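Long-range contacts in membrane-fusion protein (Streptococcus pneumoniae, PDB 5XU0), which probably serves as the membrane-fusion (adaptor) subunit of a MacAB-like efflux pump, forming a channel that works with a membrane transporter: residues N13-F19 against Q166-V172; I29-V33 against V150-S155; N176-K180 against I243-G247; T8-K12 against L252-V258. The protein carries 2 engineered substitutions. The contacts are given in a common frame with arbitrary orientation. Numbering follows the deposited sequence.

Contact 1 of 4, residues N13-F19 against Q166-V172; sequences NEQYVYF and QVMVHIV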
loop_
_atom_site.group_PDB
_atom_site.type_symbol
_atom_site.label_atom_id
_atom_site.label_comp_id
_atom_site.label_asym_id
_atom_site.label_seq_id
_atom_site.Cartn_x
_atom_site.Cartn_y
_atom_site.Cartn_z
ATOM N N ASN B 13 -8.547 -21.826 -22.101
ATOM C CA ASN B 13 -7.525 -20.797 -22.202
ATOM C C ASN B 13 -8.165 -19.423 -22.077
ATOM O O ASN B 13 -9.189 -19.149 -22.712
ATOM C CB ASN B 13 -6.772 -20.920 -23.526
ATOM C CG ASN B 13 -6.183 -22.300 -23.728
ATOM O OD1 ASN B 13 -5.478 -22.818 -22.860
ATOM N ND2 ASN B 13 -6.476 -22.909 -24.872
ATOM N N GLU B 14 -7.558 -18.568 -21.261
ATOM C CA GLU B 14 -8.040 -17.210 -21.072
ATOM C C GLU B 14 -6.857 -16.320 -20.727
ATOM O O GLU B 14 -5.749 -16.794 -20.460
ATOM C CB GLU B 14 -9.111 -17.142 -19.980
ATOM C CG GLU B 14 -8.647 -17.699 -18.645
ATOM C CD GLU B 14 -9.514 -17.249 -17.489
ATOM O OE1 GLU B 14 -10.197 -16.212 -17.626
ATOM O OE2 GLU B 14 -9.508 -17.928 -16.440
ATOM N N GLN B 15 -7.109 -15.014 -20.732
ATOM C CA GLN B 15 -6.078 -14.032 -20.439
ATOM C C GLN B 15 -6.721 -12.770 -19.892
ATOM O O GLN B 15 -7.659 -12.228 -20.492
ATOM C CB GLN B 15 -5.248 -13.703 -21.685
ATOM C CG GLN B 15 -4.073 -12.786 -21.410
ATOM C CD GLN B 15 -3.392 -12.313 -22.674
ATOM O OE1 GLN B 15 -4.023 -11.727 -23.553
ATOM N NE2 GLN B 15 -2.092 -12.558 -22.770
ATOM N N TYR B 16 -6.222 -12.329 -18.740
ATOM C CA TYR B 16 -6.523 -11.024 -18.177
ATOM C C TYR B 16 -5.319 -10.116 -18.376
ATOM O O TYR B 16 -4.177 -10.523 -18.138
ATOM C CB TYR B 16 -6.835 -11.111 -16.680
ATOM C CG TYR B 16 -8.007 -11.986 -16.295
ATOM C CD1 TYR B 16 -9.283 -11.452 -16.171
ATOM C CD2 TYR B 16 -7.832 -13.337 -16.019
ATOM C CE1 TYR B 16 -10.356 -12.241 -15.804
ATOM C CE2 TYR B 16 -8.901 -14.136 -15.651
ATOM C CZ TYR B 16 -10.160 -13.582 -15.546
ATOM O OH TYR B 16 -11.228 -14.370 -15.180
ATOM N N VAL B 17 -5.569 -8.889 -18.813
ATOM C CA VAL B 17 -4.553 -7.848 -18.786
ATOM C C VAL B 17 -5.062 -6.768 -17.838
ATOM O O VAL B 17 -6.133 -6.173 -18.048
ATOM C CB VAL B 17 -4.196 -7.306 -20.184
ATOM C CG1 VAL B 17 -3.876 -8.463 -21.125
ATOM C CG2 VAL B 17 -5.256 -6.397 -20.775
ATOM N N TYR B 18 -4.329 -6.597 -16.743
ATOM C CA TYR B 18 -4.597 -5.615 -15.707
ATOM C C TYR B 18 -3.733 -4.387 -15.942
ATOM O O TYR B 18 -2.678 -4.461 -16.575
ATOM C CB TYR B 18 -4.298 -6.178 -14.310
ATOM C CG TYR B 18 -4.855 -7.558 -14.018
ATOM C CD1 TYR B 18 -6.165 -7.725 -13.594
ATOM C CD2 TYR B 18 -4.058 -8.692 -14.134
ATOM C CE1 TYR B 18 -6.667 -8.982 -13.306
ATOM C CE2 TYR B 18 -4.555 -9.953 -13.848
ATOM C CZ TYR B 18 -5.859 -10.092 -13.437
ATOM O OH TYR B 18 -6.363 -11.345 -13.153
ATOM N N PHE B 19 -4.185 -3.256 -15.413
ATOM C CA PHE B 19 -3.416 -2.025 -15.519
ATOM C C PHE B 19 -2.074 -2.169 -14.808
ATOM O O PHE B 19 -1.951 -2.861 -13.793
ATOM C CB PHE B 19 -4.206 -0.857 -14.928
ATOM C CG PHE B 19 -3.526 0.472 -15.077
ATOM C CD1 PHE B 19 -3.631 1.189 -16.256
ATOM C CD2 PHE B 19 -2.781 1.004 -14.038
ATOM C CE1 PHE B 19 -3.005 2.412 -16.397
ATOM C CE2 PHE B 19 -2.153 2.226 -14.172
ATOM C CZ PHE B 19 -2.266 2.932 -15.353
ATOM N N GLN B 166 -7.174 -3.916 -11.372
ATOM C CA GLN B 166 -8.015 -3.287 -12.391
ATOM C C GLN B 166 -7.920 -4.099 -13.678
ATOM O O GLN B 166 -6.966 -3.954 -14.447
ATOM C CB GLN B 166 -7.593 -1.838 -12.615
ATOM C CG GLN B 166 -7.594 -0.987 -11.353
ATOM C CD GLN B 166 -8.319 0.334 -11.539
ATOM O OE1 GLN B 166 -7.695 1.388 -11.652
ATOM N NE2 GLN B 166 -9.645 0.281 -11.573
ATOM N N VAL B 167 -8.910 -4.957 -13.916
ATOM C CA VAL B 167 -8.970 -5.701 -15.169
ATOM C C VAL B 167 -9.251 -4.720 -16.297
ATOM O O VAL B 167 -10.298 -4.062 -16.315
ATOM C CB VAL B 167 -10.048 -6.790 -15.120
ATOM C CG1 VAL B 167 -10.149 -7.495 -16.474
ATOM C CG2 VAL B 167 -9.789 -7.773 -13.990
HETATM N N MSE B 168 -8.327 -4.621 -17.245
HETATM C CA MSE B 168 -8.539 -3.724 -18.368
HETATM C C MSE B 168 -9.058 -4.466 -19.590
HETATM O O MSE B 168 -9.935 -3.958 -20.288
HETATM C CB MSE B 168 -7.262 -2.968 -18.710
HETATM C CG MSE B 168 -7.280 -1.521 -18.250
HETATM SE SE MSE B 168 -6.075 -0.425 -19.297
HETATM C CE MSE B 168 -4.477 -1.490 -19.039
ATOM N N VAL B 169 -8.540 -5.664 -19.863
ATOM C CA VAL B 169 -9.063 -6.453 -20.977
ATOM C C VAL B 169 -9.069 -7.925 -20.596
ATOM O O VAL B 169 -8.074 -8.445 -20.083
ATOM C CB VAL B 169 -8.269 -6.221 -22.280
ATOM C CG1 VAL B 169 -8.544 -7.313 -23.295
ATOM C CG2 VAL B 169 -8.629 -4.886 -22.872
ATOM N N HIS B 170 -10.192 -8.596 -20.852
ATOM C CA HIS B 170 -10.362 -10.014 -20.583
ATOM C C HIS B 170 -10.777 -10.715 -21.864
ATOM O O HIS B 170 -11.787 -10.342 -22.481
ATOM C CB HIS B 170 -11.405 -10.249 -19.489
ATOM C CG HIS B 170 -11.540 -11.683 -19.082
ATOM N ND1 HIS B 170 -12.619 -12.153 -18.365
ATOM C CD2 HIS B 170 -10.730 -12.748 -19.288
ATOM C CE1 HIS B 170 -12.469 -13.447 -18.148
ATOM N NE2 HIS B 170 -11.332 -13.834 -18.699
ATOM N N ILE B 171 -9.991 -11.722 -22.255
ATOM C CA ILE B 171 -10.199 -12.479 -23.484
ATOM C C ILE B 171 -10.163 -13.957 -23.129
ATOM O O ILE B 171 -9.490 -14.367 -22.179
ATOM C CB ILE B 171 -9.135 -12.141 -24.562
ATOM C CG1 ILE B 171 -7.780 -12.774 -24.239
ATOM C CG2 ILE B 171 -8.962 -10.643 -24.699
ATOM C CD1 ILE B 171 -7.662 -14.211 -24.711
ATOM N N VAL B 172 -10.892 -14.767 -23.895
ATOM C CA VAL B 172 -10.961 -16.195 -23.600
ATOM C C VAL B 172 -11.335 -16.953 -24.868
ATOM O O VAL B 172 -12.201 -16.523 -25.635
ATOM C CB VAL B 172 -11.950 -16.481 -22.448
ATOM C CG1 VAL B 172 -13.262 -15.787 -22.688
ATOM C CG2 VAL B 172 -12.168 -17.949 -22.298
#
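Strands 14-18 and 167-172 run antiparallel, their axes 4.6 Å apart at 157°. Q15 and I171 form one hydrogen-bonded pair (Q15 N to I171 O 2.9 Å, I171 N to Q15 O 3.0 Å), and V17 and V169 the next. A classic beta bulge interrupts the ladder: V17 O accepts from both M168 N (2.8 Å) and V169 N (3.1 Å), so the register slips by one before F19 N reaches Q166 O at 3.0 Å. On the face carrying E14, Y16 and H170, the Y16 and H170 rings stack face to face, centroids 3.9 Å apart, while H170 NE2 donates to E14 OE1 (2.8 Å). Y219 of a third subunit meets H170 edge-to-face. Q15, V17, V169 and I171 occupy the other face, where V17 CG2 lies 3.4 Å from V169 CB and both V169 and I171 pack on L43. The two strands belong to an antiparallel sheet with 148-153 and 36-37, consistent with the barrel-sandwich (lipoyl-like) hybrid domain of membrane-fusion proteins.

Contact 2 of 4, residues I29-V33 against V150-S155; sequences ILVSV and VVEVNS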
loop_
_atom_site.group_PDB
_atom_site.type_symbol
_atom_site.label_atom_id
_atom_site.label_comp_id
_atom_site.label_asym_id
_atom_site.label_seq_id
_atom_site.Cartn_x
_atom_site.Cartn_y
_atom_site.Cartn_z
ATOM N N ILE B 29 -6.841 1.200 -26.108
ATOM C CA ILE B 29 -6.951 -0.238 -25.897
ATOM C C ILE B 29 -7.244 -1.005 -27.192
ATOM O O ILE B 29 -7.111 -2.234 -27.215
ATOM C CB ILE B 29 -7.999 -0.545 -24.798
ATOM C CG1 ILE B 29 -7.707 0.267 -23.537
ATOM C CG2 ILE B 29 -8.082 -2.012 -24.463
ATOM C CD1 ILE B 29 -8.519 -0.165 -22.344
ATOM N N LEU B 30 -7.608 -0.317 -28.272
ATOM C CA LEU B 30 -7.568 -0.840 -29.638
ATOM C C LEU B 30 -8.282 -2.184 -29.832
ATOM O O LEU B 30 -8.077 -2.840 -30.860
ATOM C CB LEU B 30 -6.111 -0.920 -30.143
ATOM C CG LEU B 30 -5.003 -1.774 -29.503
ATOM C CD1 LEU B 30 -5.176 -3.250 -29.792
ATOM C CD2 LEU B 30 -3.632 -1.287 -29.947
ATOM N N VAL B 31 -9.111 -2.616 -28.885
ATOM C CA VAL B 31 -9.997 -3.760 -29.088
ATOM C C VAL B 31 -11.347 -3.435 -28.466
ATOM O O VAL B 31 -11.421 -2.786 -27.417
ATOM C CB VAL B 31 -9.437 -5.075 -28.496
ATOM C CG1 VAL B 31 -8.326 -5.639 -29.377
ATOM C CG2 VAL B 31 -8.965 -4.870 -27.065
ATOM N N SER B 32 -12.416 -3.878 -29.122
ATOM C CA SER B 32 -13.766 -3.733 -28.607
ATOM C C SER B 32 -14.308 -5.099 -28.211
ATOM O O SER B 32 -13.960 -6.117 -28.817
ATOM C CB SER B 32 -14.684 -3.078 -29.639
ATOM O OG SER B 32 -14.286 -1.746 -29.904
ATOM N N VAL B 33 -15.166 -5.111 -27.186
ATOM C CA VAL B 33 -15.695 -6.371 -26.680
ATOM C C VAL B 33 -16.423 -7.109 -27.796
ATOM O O VAL B 33 -17.149 -6.509 -28.600
ATOM C CB VAL B 33 -16.607 -6.133 -25.464
ATOM C CG1 VAL B 33 -17.832 -5.314 -25.848
ATOM C CG2 VAL B 33 -17.014 -7.458 -24.836
ATOM N N VAL B 150 -12.450 -11.584 -27.090
ATOM C CA VAL B 150 -12.360 -10.640 -25.985
ATOM C C VAL B 150 -13.747 -10.482 -25.365
ATOM O O VAL B 150 -14.734 -10.218 -26.063
ATOM C CB VAL B 150 -11.765 -9.298 -26.456
ATOM C CG1 VAL B 150 -10.588 -9.537 -27.388
ATOM C CG2 VAL B 150 -12.778 -8.404 -27.132
ATOM N N VAL B 151 -13.831 -10.710 -24.055
ATOM C CA VAL B 151 -15.120 -10.686 -23.369
ATOM C C VAL B 151 -15.311 -9.459 -22.503
ATOM O O VAL B 151 -16.430 -9.256 -21.997
ATOM C CB VAL B 151 -15.345 -11.961 -22.531
ATOM C CG1 VAL B 151 -15.329 -13.180 -23.419
ATOM C CG2 VAL B 151 -14.307 -12.071 -21.409
ATOM N N GLU B 152 -14.277 -8.651 -22.288
ATOM C CA GLU B 152 -14.496 -7.427 -21.526
ATOM C C GLU B 152 -13.380 -6.435 -21.803
ATOM O O GLU B 152 -12.205 -6.811 -21.797
ATOM C CB GLU B 152 -14.596 -7.736 -20.025
ATOM C CG GLU B 152 -14.673 -6.515 -19.144
ATOM C CD GLU B 152 -14.463 -6.853 -17.687
ATOM O OE1 GLU B 152 -14.825 -6.032 -16.822
ATOM O OE2 GLU B 152 -13.948 -7.957 -17.407
ATOM N N VAL B 153 -13.751 -5.179 -22.064
ATOM C CA VAL B 153 -12.798 -4.083 -22.176
ATOM C C VAL B 153 -13.235 -2.981 -21.220
ATOM O O VAL B 153 -14.433 -2.789 -20.990
ATOM C CB VAL B 153 -12.682 -3.562 -23.627
ATOM C CG1 VAL B 153 -12.563 -4.713 -24.617
ATOM C CG2 VAL B 153 -13.856 -2.662 -23.991
ATOM N N ASN B 154 -12.263 -2.265 -20.656
ATOM C CA ASN B 154 -12.554 -1.262 -19.632
ATOM C C ASN B 154 -11.434 -0.229 -19.643
ATOM O O ASN B 154 -10.315 -0.524 -19.214
ATOM C CB ASN B 154 -12.687 -1.920 -18.264
ATOM C CG ASN B 154 -13.079 -0.940 -17.170
ATOM O OD1 ASN B 154 -13.301 0.246 -17.422
ATOM N ND2 ASN B 154 -13.175 -1.439 -15.944
ATOM N N SER B 155 -11.739 0.979 -20.119
ATOM C CA SER B 155 -10.762 2.055 -20.240
ATOM C C SER B 155 -10.896 3.084 -19.124
ATOM O O SER B 155 -10.484 4.235 -19.284
ATOM C CB SER B 155 -10.890 2.750 -21.594
ATOM O OG SER B 155 -10.866 1.810 -22.655
#
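Although its partner belongs to a strand, the loop 29-33 makes no backbone ladder with 150-155; the contact rests on aliphatic methyl groups, mostly of valines, set against carbonyls and other methyls. The two segments run 130° apart, end to end, and the closest CA approach, V33 to E152, is 5.4 Å, V150 and V151 being almost as near. V153 points toward the loop and fills its curve: CG1 of V153 lies 3.6 Å from V31 O, 3.7 Å from V33 N and 4.4 Å from V31 CG2. V150 CG2 sits 3.1 Å from S32 O, and V33 CG2 reaches to 3.4 Å from V151 O. At the far end, I29 CD1 approaches S155 OG at 3.1 Å. The loop links strand 26-28 to strand 36-37, outermost in the sheet holding 148-153. Beyond the segments, V150 bonds through its backbone to G34 and D35, strand 167-172 flanks 148-153 with I171 against V150 and V169 against I29, and V33 packs on Y215 of a third subunit.

Contact 3 of 4, residues N176-K180 against I243-G247; sequences NLQVK and IDVTG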
loop_
_atom_site.group_PDB
_atom_site.type_symbol
_atom_site.label_atom_id
_atom_site.label_comp_id
_atom_site.label_asym_id
_atom_site.label_seq_id
_atom_site.Cartn_x
_atom_site.Cartn_y
_atom_site.Cartn_z
ATOM N N ASN B 176 -11.675 -25.247 -27.922
ATOM C CA ASN B 176 -11.140 -26.163 -26.912
ATOM C C ASN B 176 -11.880 -26.010 -25.583
ATOM O O ASN B 176 -11.292 -25.737 -24.537
ATOM C CB ASN B 176 -9.639 -25.962 -26.712
ATOM C CG ASN B 176 -8.895 -25.756 -28.013
ATOM O OD1 ASN B 176 -9.402 -26.068 -29.091
ATOM N ND2 ASN B 176 -7.678 -25.232 -27.918
ATOM N N LEU B 177 -13.199 -26.168 -25.648
ATOM C CA LEU B 177 -14.009 -26.051 -24.445
ATOM C C LEU B 177 -13.832 -27.279 -23.559
ATOM O O LEU B 177 -13.444 -28.359 -24.012
ATOM C CB LEU B 177 -15.482 -25.863 -24.804
ATOM C CG LEU B 177 -16.012 -24.438 -24.641
ATOM C CD1 LEU B 177 -15.178 -23.474 -25.455
ATOM C CD2 LEU B 177 -17.473 -24.353 -25.050
ATOM N N GLN B 178 -14.109 -27.096 -22.269
ATOM C CA GLN B 178 -14.028 -28.170 -21.288
ATOM C C GLN B 178 -15.229 -28.064 -20.357
ATOM O O GLN B 178 -16.036 -27.135 -20.454
ATOM C CB GLN B 178 -12.706 -28.111 -20.504
ATOM C CG GLN B 178 -11.462 -27.944 -21.372
ATOM C CD GLN B 178 -10.167 -28.103 -20.596
ATOM O OE1 GLN B 178 -9.356 -28.981 -20.894
ATOM N NE2 GLN B 178 -9.960 -27.244 -19.604
ATOM N N VAL B 179 -15.362 -29.033 -19.456
ATOM C CA VAL B 179 -16.317 -28.931 -18.356
ATOM C C VAL B 179 -15.609 -29.356 -17.078
ATOM O O VAL B 179 -14.777 -30.272 -17.092
ATOM C CB VAL B 179 -17.593 -29.776 -18.586
ATOM C CG1 VAL B 179 -18.576 -29.056 -19.465
ATOM C CG2 VAL B 179 -17.262 -31.067 -19.233
ATOM N N LYS B 180 -15.929 -28.680 -15.973
ATOM C CA LYS B 180 -15.286 -29.000 -14.706
ATOM C C LYS B 180 -16.298 -29.088 -13.575
ATOM O O LYS B 180 -17.431 -28.607 -13.672
ATOM C CB LYS B 180 -14.196 -27.990 -14.324
ATOM C CG LYS B 180 -13.551 -27.217 -15.461
ATOM C CD LYS B 180 -12.493 -26.296 -14.882
ATOM C CE LYS B 180 -11.516 -25.826 -15.943
ATOM N NZ LYS B 180 -10.477 -24.929 -15.380
ATOM N N ILE B 243 -12.848 -32.411 -17.584
ATOM C CA ILE B 243 -12.838 -33.245 -18.778
ATOM C C ILE B 243 -12.863 -32.349 -20.011
ATOM O O ILE B 243 -13.464 -31.263 -20.018
ATOM C CB ILE B 243 -14.009 -34.263 -18.822
ATOM C CG1 ILE B 243 -15.269 -33.627 -19.406
ATOM C CG2 ILE B 243 -14.297 -34.844 -17.451
ATOM C CD1 ILE B 243 -16.494 -34.504 -19.346
ATOM N N ASP B 244 -12.186 -32.822 -21.061
ATOM C CA ASP B 244 -12.109 -32.146 -22.351
ATOM C C ASP B 244 -13.196 -32.699 -23.262
ATOM O O ASP B 244 -13.276 -33.916 -23.471
ATOM C CB ASP B 244 -10.736 -32.346 -22.995
ATOM C CG ASP B 244 -9.592 -32.030 -22.052
ATOM O OD1 ASP B 244 -8.605 -31.399 -22.492
ATOM O OD2 ASP B 244 -9.686 -32.404 -20.868
ATOM N N VAL B 245 -14.027 -31.809 -23.810
ATOM C CA VAL B 245 -15.090 -32.248 -24.705
ATOM C C VAL B 245 -14.484 -32.721 -26.018
ATOM O O VAL B 245 -13.464 -32.196 -26.485
ATOM C CB VAL B 245 -16.123 -31.131 -24.932
ATOM C CG1 VAL B 245 -16.469 -30.462 -23.620
ATOM C CG2 VAL B 245 -15.614 -30.110 -25.938
ATOM N N THR B 246 -15.097 -33.738 -26.607
ATOM C CA THR B 246 -14.590 -34.351 -27.820
ATOM C C THR B 246 -15.703 -34.374 -28.854
ATOM O O THR B 246 -16.885 -34.227 -28.527
ATOM C CB THR B 246 -14.074 -35.773 -27.563
ATOM O OG1 THR B 246 -15.178 -36.638 -27.272
ATOM C CG2 THR B 246 -13.116 -35.779 -26.383
ATOM N N GLY B 247 -15.315 -34.562 -30.108
ATOM C CA GLY B 247 -16.286 -34.548 -31.177
ATOM C C GLY B 247 -16.853 -33.158 -31.420
ATOM O O GLY B 247 -16.347 -32.138 -30.945
#
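Two backbone hydrogen bonds close the pair V179-I243: V179 N donates to I243 O at 3.0 Å, and I243 N to V179 O at 2.9 Å, both nearly straight. They join neighbouring strands of the closed six-stranded antiparallel beta barrel, in which 178-183 lies between 3-10 and 239-246. The axes of 178-180 and 243-246 approach to 4.9 Å at 144°, antiparallel with the twist of barrel strands. Next along the ladder, Q178 and D244 form a non-hydrogen-bonded pair with CA atoms 4.5 Å apart and side chains on the same face; the carboxylate of D244 is held by S214 of strand 207-216. V179 and I243 turn to the other face, where I243 also meets V197 and V179 meets V9, so that residues from several strands pack together inside the barrel. Past the last paired residues the strands spread apart, and V245 fills the opening with its methyl groups: CG2 stands 3.4 Å from L177 O and 4.4 Å from L177 CB, while CG1 is 4.1 Å from Q178 CA. The closest apolar contact is within the V179-I243 pair, with V179 CG2 3.2 Å from I243 CG1.

Contact 4 of 4, residues T8-K12 against L252-V258; sequences TVTAK and LKQGFSV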
loop_
_atom_site.group_PDB
_atom_site.type_symbol
_atom_site.label_atom_id
_atom_site.label_comp_id
_atom_site.label_asym_id
_atom_site.label_seq_id
_atom_site.Cartn_x
_atom_site.Cartn_y
_atom_site.Cartn_z
ATOM N N THR B 8 -19.878 -27.748 -15.034
ATOM C CA THR B 8 -20.205 -26.584 -15.839
ATOM C C THR B 8 -19.259 -26.483 -17.027
ATOM O O THR B 8 -18.100 -26.918 -16.966
ATOM C CB THR B 8 -20.154 -25.292 -15.015
ATOM O OG1 THR B 8 -18.866 -25.159 -14.404
ATOM C CG2 THR B 8 -21.219 -25.311 -13.934
ATOM N N VAL B 9 -19.784 -25.917 -18.114
ATOM C CA VAL B 9 -19.003 -25.685 -19.324
ATOM C C VAL B 9 -18.099 -24.485 -19.077
ATOM O O VAL B 9 -18.571 -23.353 -18.941
ATOM C CB VAL B 9 -19.898 -25.467 -20.548
ATOM C CG1 VAL B 9 -19.057 -25.454 -21.821
ATOM C CG2 VAL B 9 -20.957 -26.548 -20.619
ATOM N N THR B 10 -16.800 -24.736 -18.996
ATOM C CA THR B 10 -15.816 -23.687 -18.828
ATOM C C THR B 10 -14.867 -23.698 -20.015
ATOM O O THR B 10 -14.739 -24.695 -20.733
ATOM C CB THR B 10 -15.023 -23.859 -17.528
ATOM O OG1 THR B 10 -13.882 -24.691 -17.776
ATOM C CG2 THR B 10 -15.884 -24.505 -16.459
ATOM N N ALA B 11 -14.202 -22.574 -20.219
ATOM C CA ALA B 11 -13.180 -22.524 -21.243
ATOM C C ALA B 11 -11.853 -23.006 -20.677
ATOM O O ALA B 11 -11.661 -23.103 -19.462
ATOM C CB ALA B 11 -13.039 -21.117 -21.800
ATOM N N LYS B 12 -10.933 -23.319 -21.585
ATOM C CA LYS B 12 -9.621 -23.820 -21.209
ATOM C C LYS B 12 -8.598 -22.697 -21.100
ATOM O O LYS B 12 -7.865 -22.612 -20.110
ATOM C CB LYS B 12 -9.155 -24.863 -22.227
ATOM C CG LYS B 12 -7.720 -25.312 -22.048
ATOM C CD LYS B 12 -7.413 -26.496 -22.943
ATOM C CE LYS B 12 -6.114 -27.166 -22.535
ATOM N NZ LYS B 12 -5.876 -28.414 -23.308
ATOM N N LEU B 252 -23.149 -25.267 -28.069
ATOM C CA LEU B 252 -22.811 -25.462 -26.664
ATOM C C LEU B 252 -21.918 -24.310 -26.224
ATOM O O LEU B 252 -20.778 -24.189 -26.688
ATOM C CB LEU B 252 -22.105 -26.800 -26.471
ATOM C CG LEU B 252 -21.646 -27.182 -25.063
ATOM C CD1 LEU B 252 -22.821 -27.634 -24.198
ATOM C CD2 LEU B 252 -20.559 -28.253 -25.131
ATOM N N LYS B 253 -22.426 -23.470 -25.326
ATOM C CA LYS B 253 -21.730 -22.265 -24.901
ATOM C C LYS B 253 -21.382 -22.338 -23.418
ATOM O O LYS B 253 -22.076 -22.993 -22.635
ATOM C CB LYS B 253 -22.571 -21.021 -25.204
ATOM C CG LYS B 253 -23.301 -21.109 -26.534
ATOM C CD LYS B 253 -22.754 -20.091 -27.527
ATOM C CE LYS B 253 -23.805 -19.660 -28.542
ATOM N NZ LYS B 253 -23.418 -18.415 -29.267
ATOM N N GLN B 254 -20.293 -21.657 -23.052
ATOM C CA GLN B 254 -19.727 -21.765 -21.713
ATOM C C GLN B 254 -20.752 -21.391 -20.647
ATOM O O GLN B 254 -21.700 -20.641 -20.894
ATOM C CB GLN B 254 -18.504 -20.863 -21.584
ATOM C CG GLN B 254 -17.737 -20.655 -22.875
ATOM C CD GLN B 254 -16.463 -19.859 -22.673
ATOM O OE1 GLN B 254 -15.984 -19.707 -21.549
ATOM N NE2 GLN B 254 -15.909 -19.342 -23.765
ATOM N N GLY B 255 -20.544 -21.920 -19.440
ATOM C CA GLY B 255 -21.440 -21.688 -18.328
ATOM C C GLY B 255 -22.636 -22.613 -18.263
ATOM O O GLY B 255 -23.337 -22.618 -17.243
ATOM N N PHE B 256 -22.886 -23.396 -19.310
ATOM C CA PHE B 256 -24.041 -24.285 -19.329
ATOM C C PHE B 256 -23.938 -25.337 -18.231
ATOM O O PHE B 256 -22.893 -25.970 -18.056
ATOM C CB PHE B 256 -24.157 -24.969 -20.693
ATOM C CG PHE B 256 -24.927 -24.176 -21.710
ATOM C CD1 PHE B 256 -25.686 -23.083 -21.330
ATOM C CD2 PHE B 256 -24.902 -24.537 -23.048
ATOM C CE1 PHE B 256 -26.398 -22.355 -22.267
ATOM C CE2 PHE B 256 -25.612 -23.815 -23.989
ATOM C CZ PHE B 256 -26.361 -22.723 -23.598
ATOM N N SER B 257 -25.026 -25.519 -17.486
ATOM C CA SER B 257 -25.095 -26.633 -16.554
ATOM C C SER B 257 -25.268 -27.933 -17.330
ATOM O O SER B 257 -25.961 -27.980 -18.350
ATOM C CB SER B 257 -26.240 -26.440 -15.564
ATOM O OG SER B 257 -25.917 -27.029 -14.315
ATOM N N VAL B 258 -24.633 -28.994 -16.842
ATOM C CA VAL B 258 -24.432 -30.204 -17.629
ATOM C C VAL B 258 -24.532 -31.415 -16.709
ATOM O O VAL B 258 -24.067 -31.382 -15.565
ATOM C CB VAL B 258 -23.074 -30.141 -18.368
ATOM C CG1 VAL B 258 -22.507 -31.524 -18.608
ATOM C CG2 VAL B 258 -23.225 -29.387 -19.684
#
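L252 opens the second segment, its CD1 4.2 Å from V9 CG2. K253 then begins a type II beta turn that ends at F256, and its carbonyl oxygen lies 3.9 Å from V9 CB. At Q254 the side chain extends along the first segment, bringing OE1 to 3.3 Å from A11 CB, while the backbone carbonyl bonds to Y239 of a third subunit. G255 follows with phi of 85°, a conformation that calls for glycine; its N donates to V9 O at a very short 2.5 Å. F256 returns the link, its O accepting from V9 N at 3.1 Å, and its CB touches V9 CG2 at 3.6 Å. S257 enters strand 257-262 opposite T8 as a non-hydrogen-bonded antiparallel pair, and V258 CG2 ends 3.8 Å from V9 CG2. Both backbone polar groups of V9 are therefore satisfied by the turn, while its side chain is buried among L252, F256 and V258: polar pairing and apolar packing at one residue fasten the turn to strand 3-10 of the barrel.

How the contacts relate
Contacts 3 and 4 belong to the six-stranded barrel and are the more buried; they are coupled through adjacent strands, 178-183 and 3-10, with probable hydrogen bonds between Q178 and T10 and between K180 and T8. Contacts 1 and 2 lie in the barrel-sandwich domain, where strands 167-172 and 148-153 adjoin, and both are only partly buried. Backbone pairing dominates contact 1, with a shorter ladder in contact 3 and a turn in contact 4, whereas contact 2 relies on methyl groups. The chain passes directly from contact 4 (K12) into contact 1 (N13), and A11 touches V172 nearby. Contacts 1, 2 and 4 reach other subunits; contact 3 does not.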